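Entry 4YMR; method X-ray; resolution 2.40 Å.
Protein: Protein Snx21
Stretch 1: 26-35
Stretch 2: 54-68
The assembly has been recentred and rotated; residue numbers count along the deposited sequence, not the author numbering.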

# COMPACT_ATOMS: atom_id res chain seq x y z
N LEU A 26 5.76 -20.82 14.30
CA LEU A 26 5.25 -21.96 13.55
C LEU A 26 5.45 -21.72 12.05
O LEU A 26 4.49 -21.51 11.31
N TYR A 27 6.70 -21.76 11.60
CA TYR A 27 7.04 -21.37 10.24
C TYR A 27 6.44 -22.26 9.15
O TYR A 27 5.93 -21.75 8.16
N ARG A 28 6.47 -23.58 9.35
CA ARG A 28 5.91 -24.51 8.38
C ARG A 28 4.39 -24.36 8.24
O ARG A 28 3.86 -24.40 7.12
N GLU A 29 3.69 -24.17 9.36
CA GLU A 29 2.24 -23.89 9.33
C GLU A 29 1.97 -22.57 8.62
O GLU A 29 1.07 -22.48 7.79
N ALA A 30 2.77 -21.55 8.94
CA ALA A 30 2.61 -20.21 8.36
C ALA A 30 2.83 -20.19 6.85
O ALA A 30 2.12 -19.48 6.13
N LEU A 31 3.80 -20.97 6.36
CA LEU A 31 4.21 -20.92 4.96
C LEU A 31 3.07 -21.15 3.97
O LEU A 31 2.87 -20.35 3.05
N ALA A 32 2.32 -22.23 4.17
CA ALA A 32 1.18 -22.57 3.34
C ALA A 32 0.16 -21.42 3.25
O ALA A 32 -0.34 -21.11 2.17
N LEU A 33 -0.12 -20.79 4.39
CA LEU A 33 -1.06 -19.66 4.44
C LEU A 33 -0.58 -18.44 3.63
O LEU A 33 -1.33 -17.91 2.80
N TRP A 34 0.65 -17.99 3.87
CA TRP A 34 1.24 -16.96 3.03
C TRP A 34 1.19 -17.34 1.54
O TRP A 34 0.98 -16.48 0.68
N ALA A 35 1.42 -18.61 1.24
CA ALA A 35 1.60 -19.10 -0.12
C ALA A 35 0.31 -19.06 -0.93
O ALA A 35 0.30 -18.66 -2.09
N LEU A 54 3.88 -7.12 -0.85
CA LEU A 54 5.15 -7.04 -0.16
C LEU A 54 5.14 -7.70 1.21
O LEU A 54 6.10 -8.38 1.58
N LEU A 55 4.05 -7.52 1.96
CA LEU A 55 3.91 -8.18 3.26
C LEU A 55 3.87 -9.71 3.09
O LEU A 55 4.46 -10.45 3.88
N THR A 56 3.15 -10.16 2.07
CA THR A 56 3.08 -11.56 1.74
C THR A 56 4.44 -12.15 1.41
O THR A 56 4.82 -13.19 1.93
N LEU A 57 5.18 -11.48 0.53
CA LEU A 57 6.53 -11.90 0.16
C LEU A 57 7.48 -11.87 1.36
O LEU A 57 8.38 -12.71 1.49
N ALA A 58 7.30 -10.89 2.23
CA ALA A 58 8.11 -10.88 3.43
C ALA A 58 7.80 -12.13 4.29
O ALA A 58 8.71 -12.73 4.86
N GLY A 59 6.53 -12.53 4.34
CA GLY A 59 6.11 -13.70 5.09
C GLY A 59 6.76 -14.94 4.53
O GLY A 59 7.38 -15.73 5.26
N LEU A 60 6.64 -15.10 3.21
CA LEU A 60 7.28 -16.20 2.50
C LEU A 60 8.81 -16.24 2.70
O LEU A 60 9.37 -17.29 3.01
N ALA A 61 9.47 -15.11 2.52
CA ALA A 61 10.93 -15.06 2.62
C ALA A 61 11.42 -15.48 4.01
O ALA A 61 12.36 -16.25 4.13
N VAL A 62 10.76 -14.98 5.05
CA VAL A 62 11.07 -15.34 6.43
C VAL A 62 10.87 -16.82 6.71
O VAL A 62 11.75 -17.48 7.30
N CYS A 63 9.72 -17.34 6.28
CA CYS A 63 9.40 -18.73 6.53
C CYS A 63 10.33 -19.64 5.75
O CYS A 63 10.84 -20.62 6.29
N HIS A 64 10.57 -19.33 4.48
CA HIS A 64 11.53 -20.11 3.72
C HIS A 64 12.92 -20.10 4.39
O HIS A 64 13.54 -21.15 4.51
N GLN A 65 13.39 -18.95 4.86
CA GLN A 65 14.70 -18.90 5.51
C GLN A 65 14.78 -19.73 6.77
O GLN A 65 15.79 -20.37 7.04
N GLU A 66 13.71 -19.69 7.56
CA GLU A 66 13.63 -20.47 8.79
C GLU A 66 13.58 -21.98 8.55
O GLU A 66 13.87 -22.76 9.48
N LEU A 67 13.29 -22.39 7.31
CA LEU A 67 12.91 -23.79 7.03
C LEU A 67 13.83 -24.83 6.30
O LEU A 67 13.36 -25.95 6.05
N GLU A 68 15.05 -24.54 5.88
CA GLU A 68 15.48 -23.29 5.39
C GLU A 68 15.59 -23.61 3.89
O GLU A 68 16.37 -24.47 3.47

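The helical parts of the two stretches of Snx21 pack in a roughly antiparallel manner, their N-to-C directions 149° apart and their axes 9.0 Å apart at closest approach. No hydrogen bond joins the two stretches, so the contact, which buries 735 Å² in total, rests on the fit of side chains.

The largest bump is Trp34, with 125 Å² covered by the second stretch. Its CA-to-CB bond points toward the second helix, and with chi1 in m and chi2 at 120° the indole lies in a hollow formed by Thr56, Gly59, Leu60 and Cys63. Gly59 is the floor: its CA sits over one ring face, 3.4 Å from Trp34 CE2. A CB here would fall 2.2 Å from Trp34 CD2, so the indole occupies the space that a side chain at this position would need. Leu60 (m, t) reaches around the base of the tryptophan, placing its CD2 3.5 Å from Trp34 CB, while Thr56 CG2 lies 3.4 Å from Trp34 O. The indole NE1 is hydrogen-bonded elsewhere in the structure.

Cys63 returns the insertion from the second helix. In rotamer m, it fits among Tyr27, Ala30, Leu31 and Trp34; its SG lies 3.7 Å from Ala30 CB and meets both aromatic rings at their edges, with SG 3.8 Å from Trp34 CD1 and 4.0 Å from Tyr27 CD1.

Tyr27 (m) also points in, and Glu66 (m, m) folds across one face of its ring, with Glu66 CG 3.5 Å from the ring centroid. Leu31 (t, p) starts sideways, but its end turns inward: CD1 lies over the His64 ring, 3.3 Å from His64 NE2, and 3.7 Å from Leu60 CD2. Leu67 (m, t) fills the space beside Tyr27 and Leu31, its CD1 4.1 Å from Leu31 CD2, and the guanidinium of Arg28 lays one face over it.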

# COMPACT_ATOMS: atom_id res chain seq x y z
CB LEU A 26 3.78 -22.21 13.89
CG LEU A 26 3.47 -22.69 15.32
CD1 LEU A 26 1.97 -22.69 15.62
CD2 LEU A 26 4.06 -24.07 15.56
CB TYR A 27 8.55 -21.21 10.07
CG TYR A 27 9.09 -20.17 11.02
CD1 TYR A 27 8.73 -18.84 10.87
CD2 TYR A 27 9.92 -20.52 12.08
CE1 TYR A 27 9.18 -17.88 11.74
CE2 TYR A 27 10.40 -19.56 12.96
CZ TYR A 27 10.02 -18.23 12.79
OH TYR A 27 10.46 -17.24 13.65
CB ARG A 28 6.31 -25.95 8.70
CG ARG A 28 6.00 -26.94 7.58
CD ARG A 28 6.97 -28.13 7.60
NE ARG A 28 8.29 -27.79 7.08
CZ ARG A 28 8.56 -27.62 5.79
NH1 ARG A 28 7.61 -27.76 4.89
NH2 ARG A 28 9.79 -27.30 5.41
CB GLU A 29 1.65 -23.87 10.75
CG GLU A 29 0.18 -24.34 10.85
CD GLU A 29 -0.35 -24.39 12.29
OE1 GLU A 29 0.45 -24.57 13.23
OE2 GLU A 29 -1.58 -24.24 12.46
CB ALA A 30 3.55 -19.22 9.04
CB LEU A 31 5.36 -21.89 4.68
CG LEU A 31 5.88 -21.93 3.24
CD1 LEU A 31 6.59 -20.65 2.88
CD2 LEU A 31 6.79 -23.14 3.02
CB ALA A 32 0.52 -23.86 3.84
CB LEU A 33 -1.34 -19.27 5.89
CG LEU A 33 -2.02 -20.36 6.71
CD1 LEU A 33 -2.40 -19.86 8.09
CD2 LEU A 33 -3.24 -20.89 5.97
CB TRP A 34 2.71 -16.71 3.40
CG TRP A 34 3.04 -16.12 4.77
CD1 TRP A 34 3.80 -16.69 5.74
CD2 TRP A 34 2.64 -14.83 5.27
NE1 TRP A 34 3.90 -15.86 6.83
CE2 TRP A 34 3.20 -14.70 6.57
CE3 TRP A 34 1.87 -13.77 4.76
CZ2 TRP A 34 3.02 -13.57 7.36
CZ3 TRP A 34 1.69 -12.64 5.55
CH2 TRP A 34 2.26 -12.55 6.84
CB ALA A 35 2.17 -20.51 -0.11
CB LEU A 54 5.61 -5.58 -0.08
CG LEU A 54 6.02 -5.01 -1.44
CD1 LEU A 54 6.37 -3.53 -1.31
CD2 LEU A 54 7.22 -5.78 -1.99
CB LEU A 55 2.65 -7.71 3.98
CG LEU A 55 2.56 -8.27 5.41
CD1 LEU A 55 3.25 -7.31 6.37
CD2 LEU A 55 1.14 -8.50 5.82
CB THR A 56 2.15 -11.78 0.54
OG1 THR A 56 0.90 -11.13 0.79
CG2 THR A 56 1.94 -13.25 0.30
CB LEU A 57 7.05 -11.03 -0.96
CG LEU A 57 6.39 -11.24 -2.31
CD1 LEU A 57 6.74 -10.11 -3.26
CD2 LEU A 57 6.81 -12.57 -2.88
CB ALA A 58 7.93 -9.57 4.23
CB LEU A 60 6.93 -16.13 1.01
CG LEU A 60 5.46 -16.38 0.64
CD1 LEU A 60 5.24 -16.20 -0.85
CD2 LEU A 60 5.03 -17.79 1.08
CB ALA A 61 11.45 -13.67 2.25
CB VAL A 62 10.26 -14.47 7.43
CG1 VAL A 62 10.38 -15.02 8.83
CG2 VAL A 62 10.78 -13.05 7.39
CB CYS A 63 7.92 -19.03 6.23
SG CYS A 63 6.76 -18.30 7.40
CB HIS A 64 11.56 -19.70 2.25
CG HIS A 64 10.42 -20.26 1.46
ND1 HIS A 64 9.71 -19.51 0.54
CD2 HIS A 64 9.84 -21.48 1.47
CE1 HIS A 64 8.76 -20.26 0.00
NE2 HIS A 64 8.81 -21.46 0.55
CB GLN A 65 15.07 -17.48 5.87
CG GLN A 65 15.67 -16.70 4.74
CD GLN A 65 16.03 -15.31 5.16
OE1 GLN A 65 17.09 -15.08 5.75
NE2 GLN A 65 15.15 -14.36 4.88
CB GLU A 66 12.44 -20.03 9.66
CG GLU A 66 12.49 -18.55 10.09
CD GLU A 66 13.59 -18.22 11.12
OE1 GLU A 66 14.33 -19.12 11.55
OE2 GLU A 66 13.71 -17.04 11.50
CB LEU A 67 11.55 -23.82 6.32
CG LEU A 67 10.34 -23.58 7.22
CD1 LEU A 67 9.08 -23.54 6.35
CD2 LEU A 67 10.23 -24.64 8.32
CB GLU A 68 16.83 -22.95 5.95
CG GLU A 68 17.84 -24.10 5.96
CD GLU A 68 19.23 -23.55 5.98
OE1 GLU A 68 19.96 -23.70 4.97
OE2 GLU A 68 19.60 -22.97 7.03